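Long-range contacts in aryl acylamidase (PDB 4YJ6), which probably hydrolyses the amide bond of N-acylated aromatic amines, as an aryl acylamidase of the amidase signature family: residues S187-A192 against G199-I204; V79-K84 against V176-G181. All coordinates share one frame; numbering follows the deposited sequence.

Interaction 1: S187-A192 against G199-I204; sequences SIRIPA and GFQPSI. With PO4 (phosphate ion), chain B.
Ile-188 and Ala-192 press against Gly-199 where residues 187-189 of an amidase signature fold run into helix 190-195 and pack on strand 198-201 of the mixed sheet. The tight part lies here. Ala-192 CB sits 3.7 Å from Gly-199 N, and the CG2 methyl of Ile-188 reaches Phe-200 N at 3.5 Å. Gly-199, lacking a side chain, leaves room for Ile-188 O and Ala-192 CB: a CB there would lie 2.5 Å from Ile-188 O. Phe-200 O, faced by both CG2 and CD1 of Ile-188, is buried with no polar partner in the model. Beyond it the contact slackens: Ile-188 CD1 approaches Pro-202 CD only to 4.5 Å. Even this looser margin is buried, and it does not face solvent.

Arg-189 and Gln-201 meet in a second, polar patch. The arginine chain bends at chi3 (-76°), and both CD and NE lie close to Gln-201 CB. Gln-201 OE1 stands over the centre of the guanidinium face, 3.1 Å from Arg-189 CZ, with the two planes 68° apart. The N-H groups do not point at this oxygen, so the approach is face-on and no hydrogen bond joins the pair. Each group is held by others: Arg-189 NH2 forms a salt bridge with Asp-183, and Gln-201 OE1 is hydrogen-bonded to Ser-443 and Thr-436.

At the far end of 187-192, Ser-187 OG donates to O3 of the phosphate ion at 2.6 Å. The backbone N of Ser-187 adds a weak bond, while Ser-163 OG, Gly-184 N and Gly-185 N also hold the ion. On the strand side, Gln-201 NE2 bonds to Pro-202 O at 2.9 Å, coming from 53° above the carbonyl plane.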
loop_
_atom_site.group_PDB
_atom_site.type_symbol
_atom_site.label_atom_id
_atom_site.label_comp_id
_atom_site.label_asym_id
_atom_site.label_seq_id
_atom_site.Cartn_x
_atom_site.Cartn_y
_atom_site.Cartn_z
ATOM N N SER A 187 2.649 -1.376 -3.813
ATOM C CA SER A 187 1.336 -0.739 -3.782
ATOM C C SER A 187 0.757 -0.274 -2.449
ATOM O O SER A 187 -0.311 0.316 -2.438
ATOM C CB SER A 187 0.348 -1.622 -4.524
ATOM O OG SER A 187 0.692 -1.572 -5.914
ATOM N N ILE A 188 1.442 -0.504 -1.329
ATOM C CA ILE A 188 1.122 0.219 -0.098
ATOM C C ILE A 188 1.738 1.619 -0.181
ATOM O O ILE A 188 1.212 2.597 0.369
ATOM C CB ILE A 188 1.730 -0.526 1.109
ATOM C CG1 ILE A 188 0.897 -1.786 1.398
ATOM C CG2 ILE A 188 1.777 0.359 2.374
ATOM C CD1 ILE A 188 1.700 -2.804 2.213
ATOM N N ARG A 189 2.876 1.697 -0.866
ATOM C CA ARG A 189 3.757 2.848 -0.807
ATOM C C ARG A 189 3.529 3.823 -1.966
ATOM O O ARG A 189 3.657 5.041 -1.792
ATOM C CB ARG A 189 5.233 2.346 -0.834
ATOM C CG ARG A 189 5.550 1.495 0.421
ATOM C CD ARG A 189 6.847 0.683 0.264
ATOM N NE ARG A 189 6.622 -0.471 -0.606
ATOM C CZ ARG A 189 7.608 -1.079 -1.286
ATOM N NH1 ARG A 189 8.858 -0.589 -1.263
ATOM N NH2 ARG A 189 7.341 -2.145 -2.008
ATOM N N ILE A 190 3.247 3.283 -3.144
ATOM C CA ILE A 190 3.051 4.096 -4.364
ATOM C C ILE A 190 1.932 5.138 -4.176
ATOM O O ILE A 190 2.174 6.338 -4.312
ATOM C CB ILE A 190 2.720 3.194 -5.558
ATOM C CG1 ILE A 190 3.928 2.312 -5.917
ATOM C CG2 ILE A 190 2.325 4.022 -6.784
ATOM C CD1 ILE A 190 3.516 1.054 -6.693
ATOM N N PRO A 191 0.725 4.699 -3.776
ATOM C CA PRO A 191 -0.326 5.711 -3.643
ATOM C C PRO A 191 -0.131 6.573 -2.419
ATOM O O PRO A 191 -0.619 7.718 -2.418
ATOM C CB PRO A 191 -1.615 4.865 -3.559
ATOM C CG PRO A 191 -1.141 3.555 -2.967
ATOM C CD PRO A 191 0.209 3.334 -3.603
ATOM N N ALA A 192 0.540 6.060 -1.378
ATOM C CA ALA A 192 0.860 6.918 -0.238
ATOM C C ALA A 192 1.715 8.122 -0.714
ATOM O O ALA A 192 1.445 9.275 -0.357
ATOM C CB ALA A 192 1.628 6.117 0.826
ATOM N N GLY A 199 2.860 5.173 4.134
ATOM C CA GLY A 199 2.549 3.813 3.725
ATOM C C GLY A 199 3.617 2.895 4.271
ATOM O O GLY A 199 4.785 3.048 3.899
ATOM N N PHE A 200 3.230 1.920 5.106
ATOM C CA PHE A 200 4.213 1.048 5.762
ATOM C C PHE A 200 4.192 -0.364 5.165
ATOM O O PHE A 200 3.176 -1.071 5.307
ATOM C CB PHE A 200 3.965 0.939 7.287
ATOM C CG PHE A 200 5.123 0.299 8.005
ATOM C CD1 PHE A 200 6.175 1.085 8.460
ATOM C CD2 PHE A 200 5.191 -1.068 8.176
ATOM C CE1 PHE A 200 7.278 0.518 9.095
ATOM C CE2 PHE A 200 6.283 -1.654 8.812
ATOM C CZ PHE A 200 7.339 -0.855 9.252
ATOM N N GLN A 201 5.297 -0.761 4.520
ATOM C CA GLN A 201 5.449 -2.095 3.909
ATOM C C GLN A 201 6.360 -2.934 4.824
ATOM O O GLN A 201 7.575 -2.701 4.892
ATOM C CB GLN A 201 6.031 -1.975 2.477
ATOM C CG GLN A 201 6.427 -3.350 1.837
ATOM C CD GLN A 201 7.928 -3.486 1.774
ATOM O OE1 GLN A 201 8.600 -2.634 1.178
ATOM N NE2 GLN A 201 8.477 -4.522 2.403
ATOM N N PRO A 202 5.779 -3.902 5.530
ATOM C CA PRO A 202 6.566 -4.625 6.542
ATOM C C PRO A 202 7.579 -5.592 5.948
ATOM O O PRO A 202 7.489 -5.962 4.764
ATOM C CB PRO A 202 5.490 -5.455 7.327
ATOM C CG PRO A 202 4.174 -5.068 6.774
ATOM C CD PRO A 202 4.393 -4.392 5.431
ATOM N N SER A 203 8.519 -6.044 6.784
ATOM C CA SER A 203 9.454 -7.091 6.385
ATOM C C SER A 203 8.694 -8.308 5.904
ATOM O O SER A 203 7.646 -8.624 6.468
ATOM C CB SER A 203 10.276 -7.529 7.619
ATOM O OG SER A 203 11.088 -6.456 8.072
ATOM N N ILE A 204 9.261 -9.079 4.967
ATOM C CA ILE A 204 8.595 -10.330 4.617
ATOM C C ILE A 204 8.470 -11.214 5.891
ATOM O O ILE A 204 9.402 -11.352 6.695
ATOM C CB ILE A 204 9.304 -11.053 3.407
ATOM C CG1 ILE A 204 8.529 -12.333 3.016
ATOM C CG2 ILE A 204 10.776 -11.428 3.770
ATOM C CD1 ILE A 204 7.056 -12.065 2.443
HETATM P P PO4 B . 0.858 -4.706 -6.744
HETATM O O1 PO4 B . 0.978 -4.064 -8.140
HETATM O O2 PO4 B . 1.348 -6.121 -6.937
HETATM O O3 PO4 B . 1.744 -3.945 -5.820
HETATM O O4 PO4 B . -0.567 -4.743 -6.248
#

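Interaction 2: V79-K84 against V176-G181; sequences VPTLMK and VPVAGG
Thr-81 and Val-178 make the first polar link between strands 80-84 and 178-181, which run parallel (13° between short axes, 5.1 Å at closest approach). With OG1 anti to the backbone N (chi1 -170°), Thr-81 OG1 donates to Val-178 O at 2.7 Å, from above the carbonyl plane. The same hydroxyl is also bonded to Tyr-116 OH. An alanine here would probably leave Val-178 O without this donor and Tyr-116 OH without its threonine mate, weakening the join at this level.

One direct backbone bond follows: Gly-180 N donates to Leu-82 O at 3.2 Å, and its N-H...O angle of 178° makes it nearly straight. A water bridges two acceptors, donating to Leu-82 O at 2.9 Å and to Gly-180 O at 2.8 Å, so Leu-82 O accepts twice. The match is incomplete, since Pro-80 O and Leu-82 N are buried without a partner in the model. Pro-80 O faces carbon instead, with Val-176 CB and Pro-177 CD each close by.

Apolar contacts flank the pair: near its start Val-79 CG1 touches Pro-177 CG at 3.9 Å; further along, the side chains of Leu-82 and Val-176 cross at about a right angle, CD1 meeting CG1. At the other end the extended Lys-84 chain carries NZ to Ser-163, Ser-164 and Thr-182. Strand 80-84 also bonds to strand 126-131, so this sparse parallel seam joins two groups of strands, consistent with the large mixed central sheet of the amidase signature fold.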
loop_
_atom_site.group_PDB
_atom_site.type_symbol
_atom_site.label_atom_id
_atom_site.label_comp_id
_atom_site.label_asym_id
_atom_site.label_seq_id
_atom_site.Cartn_x
_atom_site.Cartn_y
_atom_site.Cartn_z
ATOM N N VAL A 79 -12.193 2.035 15.746
ATOM C CA VAL A 79 -11.508 2.724 14.650
ATOM C C VAL A 79 -12.123 2.270 13.337
ATOM O O VAL A 79 -12.113 1.082 13.044
ATOM C CB VAL A 79 -10.017 2.360 14.655
ATOM C CG1 VAL A 79 -9.308 2.930 13.383
ATOM C CG2 VAL A 79 -9.370 2.885 15.913
ATOM N N PRO A 80 -12.631 3.202 12.508
ATOM C CA PRO A 80 -13.242 2.794 11.240
ATOM C C PRO A 80 -12.200 2.592 10.156
ATOM O O PRO A 80 -11.249 3.357 10.095
ATOM C CB PRO A 80 -14.135 3.980 10.887
ATOM C CG PRO A 80 -13.407 5.182 11.465
ATOM C CD PRO A 80 -12.728 4.660 12.741
ATOM N N THR A 81 -12.388 1.601 9.296
ATOM C CA THR A 81 -11.405 1.390 8.242
ATOM C C THR A 81 -12.080 0.670 7.078
ATOM O O THR A 81 -13.253 0.270 7.179
ATOM C CB THR A 81 -10.174 0.583 8.776
ATOM O OG1 THR A 81 -9.134 0.611 7.780
ATOM C CG2 THR A 81 -10.544 -0.888 9.057
ATOM N N LEU A 82 -11.373 0.543 5.959
ATOM C CA LEU A 82 -11.864 -0.250 4.825
ATOM C C LEU A 82 -10.727 -1.132 4.301
ATOM O O LEU A 82 -9.540 -0.756 4.451
ATOM C CB LEU A 82 -12.361 0.655 3.686
ATOM C CG LEU A 82 -13.681 1.396 3.903
ATOM C CD1 LEU A 82 -13.483 2.673 4.720
ATOM C CD2 LEU A 82 -14.276 1.743 2.543
HETATM N N MSE A 83 -11.080 -2.282 3.721
HETATM C CA MSE A 83 -10.047 -3.203 3.185
HETATM C C MSE A 83 -9.997 -2.930 1.682
HETATM O O MSE A 83 -10.844 -2.180 1.121
HETATM C CB MSE A 83 -10.421 -4.664 3.452
HETATM C CG MSE A 83 -11.642 -5.022 2.626
HETATM SE SE MSE A 83 -12.024 -6.881 2.783
HETATM C CE MSE A 83 -10.407 -7.673 2.036
ATOM N N LYS A 84 -9.017 -3.542 1.029
ATOM C CA LYS A 84 -8.803 -3.341 -0.416
ATOM C C LYS A 84 -9.429 -4.459 -1.252
ATOM O O LYS A 84 -9.264 -5.654 -0.943
ATOM C CB LYS A 84 -7.296 -3.309 -0.656
ATOM C CG LYS A 84 -6.884 -3.195 -2.145
ATOM C CD LYS A 84 -5.357 -3.052 -2.180
ATOM C CE LYS A 84 -4.859 -3.157 -3.610
ATOM N NZ LYS A 84 -3.388 -3.016 -3.653
ATOM N N VAL A 176 -11.071 8.105 6.773
ATOM C CA VAL A 176 -10.737 7.161 7.823
ATOM C C VAL A 176 -9.250 7.364 8.159
ATOM O O VAL A 176 -8.500 7.857 7.305
ATOM C CB VAL A 176 -10.939 5.687 7.416
ATOM C CG1 VAL A 176 -12.474 5.315 7.363
ATOM C CG2 VAL A 176 -10.228 5.392 6.086
ATOM N N PRO A 177 -8.836 7.001 9.385
ATOM C CA PRO A 177 -7.435 7.280 9.769
ATOM C C PRO A 177 -6.450 6.223 9.282
ATOM O O PRO A 177 -5.260 6.495 9.221
ATOM C CB PRO A 177 -7.476 7.291 11.306
ATOM C CG PRO A 177 -8.666 6.362 11.634
ATOM C CD PRO A 177 -9.661 6.597 10.540
ATOM N N VAL A 178 -6.938 5.053 8.907
ATOM C CA VAL A 178 -6.053 3.966 8.443
ATOM C C VAL A 178 -6.854 3.178 7.417
ATOM O O VAL A 178 -8.090 3.062 7.524
ATOM C CB VAL A 178 -5.583 3.048 9.612
ATOM C CG1 VAL A 178 -6.790 2.494 10.396
ATOM C CG2 VAL A 178 -4.696 1.879 9.069
ATOM N N ALA A 179 -6.191 2.672 6.379
ATOM C CA ALA A 179 -6.855 1.799 5.406
ATOM C C ALA A 179 -5.869 0.697 5.005
ATOM O O ALA A 179 -4.657 0.912 5.036
ATOM C CB ALA A 179 -7.320 2.599 4.167
ATOM N N GLY A 180 -6.379 -0.461 4.620
ATOM C CA GLY A 180 -5.505 -1.563 4.255
ATOM C C GLY A 180 -5.023 -1.500 2.808
ATOM O O GLY A 180 -5.796 -1.274 1.876
ATOM N N GLY A 181 -3.730 -1.705 2.634
ATOM C CA GLY A 181 -3.155 -1.790 1.311
ATOM C C GLY A 181 -2.508 -3.148 1.117
ATOM O O GLY A 181 -2.308 -3.922 2.066
HETATM O O HOH W 1 -8.360 -0.211 1.880
#

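Strand 178-183 leads, after three residues, into 187-192, so the two contacts are in series along the chain, their centres about 14 Å apart. They touch where Ile-188 CG1 packs on Gly-181 C at 3.7 Å. Asp-183, the last residue of that strand, also holds Ile-188 N, so the strand of interaction 2 reaches interaction 1 by a polar bond as well. Interaction 2 delivers Lys-84 and interaction 1 delivers Ser-187 to one pocket: Ser-187 CB lies 4.1 Å from Lys-84 NZ, and the nearest atoms of the Lys-84 side chain and the phosphate are about 4 Å apart. With Ser-163 bonded to Lys-84 NZ, the grouping is consistent with the Ser-cisSer-Lys triad of amidase signature enzymes.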